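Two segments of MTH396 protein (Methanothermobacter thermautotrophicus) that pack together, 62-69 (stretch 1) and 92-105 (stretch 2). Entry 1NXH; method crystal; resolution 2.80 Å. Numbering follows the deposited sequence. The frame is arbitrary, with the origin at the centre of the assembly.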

# COMPACT_ATOMS: atom_id res chain seq x y z
N ALA A 62 -15.21 1.24 -5.97
CA ALA A 62 -13.77 1.04 -6.02
C ALA A 62 -13.22 0.74 -4.65
O ALA A 62 -12.09 0.25 -4.51
CB ALA A 62 -13.09 2.27 -6.59
N ARG A 63 -14.01 1.04 -3.63
CA ARG A 63 -13.61 0.78 -2.25
C ARG A 63 -12.95 -0.59 -2.15
O ARG A 63 -11.89 -0.72 -1.56
CB ARG A 63 -14.85 0.88 -1.34
CG ARG A 63 -14.69 0.34 0.09
CD ARG A 63 -14.30 1.41 1.12
NE ARG A 63 -14.24 0.84 2.46
CZ ARG A 63 -15.31 0.50 3.19
NH1 ARG A 63 -16.54 0.70 2.71
NH2 ARG A 63 -15.16 -0.08 4.38
N PRO A 64 -13.55 -1.63 -2.77
CA PRO A 64 -12.99 -2.99 -2.72
C PRO A 64 -11.61 -3.09 -3.37
O PRO A 64 -10.63 -3.54 -2.76
CB PRO A 64 -14.04 -3.83 -3.44
CG PRO A 64 -14.62 -2.87 -4.43
CD PRO A 64 -14.78 -1.62 -3.59
N ARG A 65 -11.56 -2.68 -4.63
CA ARG A 65 -10.33 -2.68 -5.42
C ARG A 65 -9.20 -1.97 -4.67
O ARG A 65 -8.09 -2.46 -4.60
CB ARG A 65 -10.63 -1.98 -6.75
CG ARG A 65 -9.44 -1.68 -7.61
CD ARG A 65 -9.91 -1.23 -8.99
NE ARG A 65 -10.44 0.13 -9.03
CZ ARG A 65 -9.70 1.22 -8.80
NH1 ARG A 65 -8.40 1.10 -8.50
NH2 ARG A 65 -10.24 2.42 -8.90
N CYS A 66 -9.52 -0.81 -4.10
CA CYS A 66 -8.51 -0.05 -3.39
C CYS A 66 -8.02 -0.71 -2.12
O CYS A 66 -6.88 -0.48 -1.68
CB CYS A 66 -9.05 1.34 -3.10
SG CYS A 66 -9.01 2.46 -4.54
N ILE A 67 -8.87 -1.55 -1.54
CA ILE A 67 -8.50 -2.24 -0.32
C ILE A 67 -7.58 -3.40 -0.63
O ILE A 67 -6.61 -3.65 0.09
CB ILE A 67 -9.73 -2.77 0.44
CG1 ILE A 67 -10.65 -1.60 0.83
CG2 ILE A 67 -9.26 -3.56 1.66
CD1 ILE A 67 -11.97 -2.01 1.43
N ARG A 68 -7.88 -4.12 -1.70
CA ARG A 68 -7.05 -5.24 -2.10
C ARG A 68 -5.66 -4.70 -2.30
O ARG A 68 -4.70 -5.26 -1.78
CB ARG A 68 -7.54 -5.86 -3.40
CG ARG A 68 -8.99 -6.22 -3.36
CD ARG A 68 -9.31 -7.22 -4.41
NE ARG A 68 -8.43 -8.38 -4.32
CZ ARG A 68 -8.86 -9.63 -4.50
NH1 ARG A 68 -10.15 -9.84 -4.76
NH2 ARG A 68 -8.03 -10.66 -4.43
N GLU A 69 -5.56 -3.60 -3.04
CA GLU A 69 -4.27 -2.98 -3.29
C GLU A 69 -3.52 -2.77 -1.98
O GLU A 69 -2.37 -3.22 -1.83
CB GLU A 69 -4.44 -1.64 -3.98
CG GLU A 69 -4.75 -1.71 -5.46
CD GLU A 69 -4.57 -0.37 -6.14
OE1 GLU A 69 -5.03 -0.22 -7.29
OE2 GLU A 69 -3.96 0.54 -5.52
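Stretch 2 92-105: AEALKDEITELVLA

Stretch 2 is helical from A92 through at least V103, in a helix that begins earlier in the chain. Its backbone follows the usual i to i+4 pattern, as in D97 N to E93 O at 2.8 Å and L104 N to T100 O at 2.8 Å. R63 to E69 of stretch 1 lie in a helix that continues later in the chain. The helices cross obliquely, with 125° between their N-to-C directions. Their axes approach to 9.7 Å. The backbones come nearest at R68 and K96, where CA lies 5.9 Å from CA. The contact buries 501 Å² in total, counted over both sides.

The direction of the helices sets the order of the contacts. Near the end of stretch 1, R68 meets E93, K96, D97 and T100. The beginning of stretch 1, at R63 and P64, meets the last turn, chiefly V103 and L104.

R68 has the largest area covered. Its CA-to-CB bond points sideways, but the end of the side chain reaches stretch 2 and sits among E93, K96, D97 and T100. R68 NH2 forms a salt bridge with E93 OE2 at 2.5 Å. R68 NH1 forms a second one with D97 OD1, also at 2.5 Å; this pair includes a weak hydrogen bond. The guanidinium thus ties together two acidic side chains one helical turn apart. One of its faces is covered by backbone atoms K96 C and D97 N. R68 NH2 also lies 3.4 Å from K96 CB. K96 NZ is 4.3 Å from R68 NH2, a proximity of like charges. The same lysine makes a weak hydrogen bond and salt bridge from NZ to E93 OE2 at 3.4 Å, so E93 is shared by two cations.

I67 is buried and its CA-to-CB bond points toward stretch 2. I67 CD1 meets V103 CG2 at 3.5 Å and L104 CD1 at 3.2 Å. I67 CG2 lies 3.8 Å from T100 OG1. That hydroxyl donates a hydrogen bond to K96 O at 2.8 Å, which satisfies it within its own helix while T100 packs against stretch 1.

L104 CD2 is 4.1 Å from P64 CB, and L104 CD1 is 3.7 Å from R63 CG. The same CD1 lies over one face of the R63 guanidinium. R63 NH2 comes within 3.3 Å of V103 O, but the angle is too poor for a hydrogen bond. The CA-to-CB bonds of R65 and E69 point away from stretch 2, and neither residue makes contact with it.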

# COMPACT_ATOMS: atom_id res chain seq x y z
N ALA A 92 -2.84 -16.22 -2.52
CA ALA A 92 -2.85 -14.77 -2.39
C ALA A 92 -4.20 -14.13 -2.63
O ALA A 92 -4.70 -13.38 -1.79
CB ALA A 92 -1.82 -14.17 -3.34
N GLU A 93 -4.79 -14.44 -3.78
CA GLU A 93 -6.08 -13.86 -4.14
C GLU A 93 -7.12 -14.21 -3.09
O GLU A 93 -7.85 -13.34 -2.59
CB GLU A 93 -6.51 -14.35 -5.51
CG GLU A 93 -7.24 -13.29 -6.32
CD GLU A 93 -6.33 -12.15 -6.76
OE1 GLU A 93 -5.27 -12.44 -7.37
OE2 GLU A 93 -6.66 -10.98 -6.51
N ALA A 94 -7.19 -15.50 -2.76
CA ALA A 94 -8.14 -15.98 -1.76
C ALA A 94 -8.02 -15.14 -0.50
O ALA A 94 -9.02 -14.60 -0.03
CB ALA A 94 -7.85 -17.42 -1.43
N LEU A 95 -6.80 -15.05 0.02
CA LEU A 95 -6.52 -14.29 1.23
C LEU A 95 -6.98 -12.84 1.15
O LEU A 95 -7.58 -12.30 2.09
CB LEU A 95 -5.02 -14.31 1.53
CG LEU A 95 -4.64 -13.55 2.81
CD1 LEU A 95 -5.34 -14.19 4.03
CD2 LEU A 95 -3.12 -13.57 2.98
N LYS A 96 -6.70 -12.21 0.01
CA LYS A 96 -7.10 -10.83 -0.17
C LYS A 96 -8.62 -10.74 -0.18
O LYS A 96 -9.19 -9.77 0.32
CB LYS A 96 -6.49 -10.28 -1.46
CG LYS A 96 -4.98 -10.02 -1.35
CD LYS A 96 -4.24 -10.24 -2.67
CE LYS A 96 -4.58 -9.17 -3.71
NZ LYS A 96 -3.96 -9.47 -5.04
N ASP A 97 -9.26 -11.78 -0.72
CA ASP A 97 -10.71 -11.80 -0.78
C ASP A 97 -11.33 -11.73 0.60
O ASP A 97 -12.06 -10.78 0.94
CB ASP A 97 -11.21 -13.06 -1.48
CG ASP A 97 -10.92 -13.04 -2.96
OD1 ASP A 97 -10.91 -11.94 -3.54
OD2 ASP A 97 -10.72 -14.13 -3.55
N GLU A 98 -11.04 -12.75 1.40
CA GLU A 98 -11.57 -12.84 2.75
C GLU A 98 -11.27 -11.65 3.64
O GLU A 98 -12.15 -11.24 4.39
CB GLU A 98 -11.06 -14.11 3.43
CG GLU A 98 -9.69 -14.52 3.00
CD GLU A 98 -9.36 -15.87 3.55
OE1 GLU A 98 -10.27 -16.73 3.56
OE2 GLU A 98 -8.20 -16.09 3.96
N ILE A 99 -10.06 -11.10 3.57
CA ILE A 99 -9.75 -9.93 4.41
C ILE A 99 -10.60 -8.77 3.92
O ILE A 99 -11.19 -8.04 4.71
CB ILE A 99 -8.27 -9.48 4.33
CG1 ILE A 99 -7.32 -10.66 4.57
CG2 ILE A 99 -8.02 -8.37 5.38
CD1 ILE A 99 -7.37 -11.22 5.97
N THR A 100 -10.64 -8.59 2.61
CA THR A 100 -11.42 -7.53 2.02
C THR A 100 -12.89 -7.72 2.40
O THR A 100 -13.60 -6.78 2.76
CB THR A 100 -11.26 -7.54 0.51
OG1 THR A 100 -9.96 -7.03 0.20
CG2 THR A 100 -12.33 -6.71 -0.17
N GLU A 101 -13.33 -8.96 2.34
CA GLU A 101 -14.70 -9.27 2.69
C GLU A 101 -14.97 -8.65 4.05
O GLU A 101 -15.99 -7.98 4.27
CB GLU A 101 -14.89 -10.78 2.75
CG GLU A 101 -16.34 -11.20 2.77
CD GLU A 101 -16.53 -12.67 2.43
OE1 GLU A 101 -16.15 -13.09 1.31
OE2 GLU A 101 -17.06 -13.41 3.28
N LEU A 102 -14.04 -8.86 4.97
CA LEU A 102 -14.15 -8.35 6.32
C LEU A 102 -14.25 -6.84 6.39
O LEU A 102 -15.26 -6.29 6.85
CB LEU A 102 -12.95 -8.78 7.14
CG LEU A 102 -13.06 -10.15 7.78
CD1 LEU A 102 -11.73 -10.57 8.36
CD2 LEU A 102 -14.12 -10.08 8.86
N VAL A 103 -13.19 -6.18 5.95
CA VAL A 103 -13.15 -4.73 6.00
C VAL A 103 -14.37 -4.11 5.33
O VAL A 103 -14.88 -3.08 5.78
CB VAL A 103 -11.82 -4.21 5.39
CG1 VAL A 103 -11.33 -5.17 4.34
CG2 VAL A 103 -11.98 -2.81 4.82
N LEU A 104 -14.86 -4.76 4.29
CA LEU A 104 -16.03 -4.26 3.58
C LEU A 104 -17.28 -4.41 4.44
O LEU A 104 -18.28 -3.75 4.21
CB LEU A 104 -16.23 -5.04 2.29
CG LEU A 104 -15.85 -4.44 0.93
CD1 LEU A 104 -14.96 -3.22 1.07
CD2 LEU A 104 -15.17 -5.52 0.12
N ALA A 105 -17.21 -5.29 5.42
CA ALA A 105 -18.34 -5.52 6.29
C ALA A 105 -18.21 -4.74 7.58
O ALA A 105 -18.87 -5.05 8.56
CB ALA A 105 -18.48 -7.00 6.57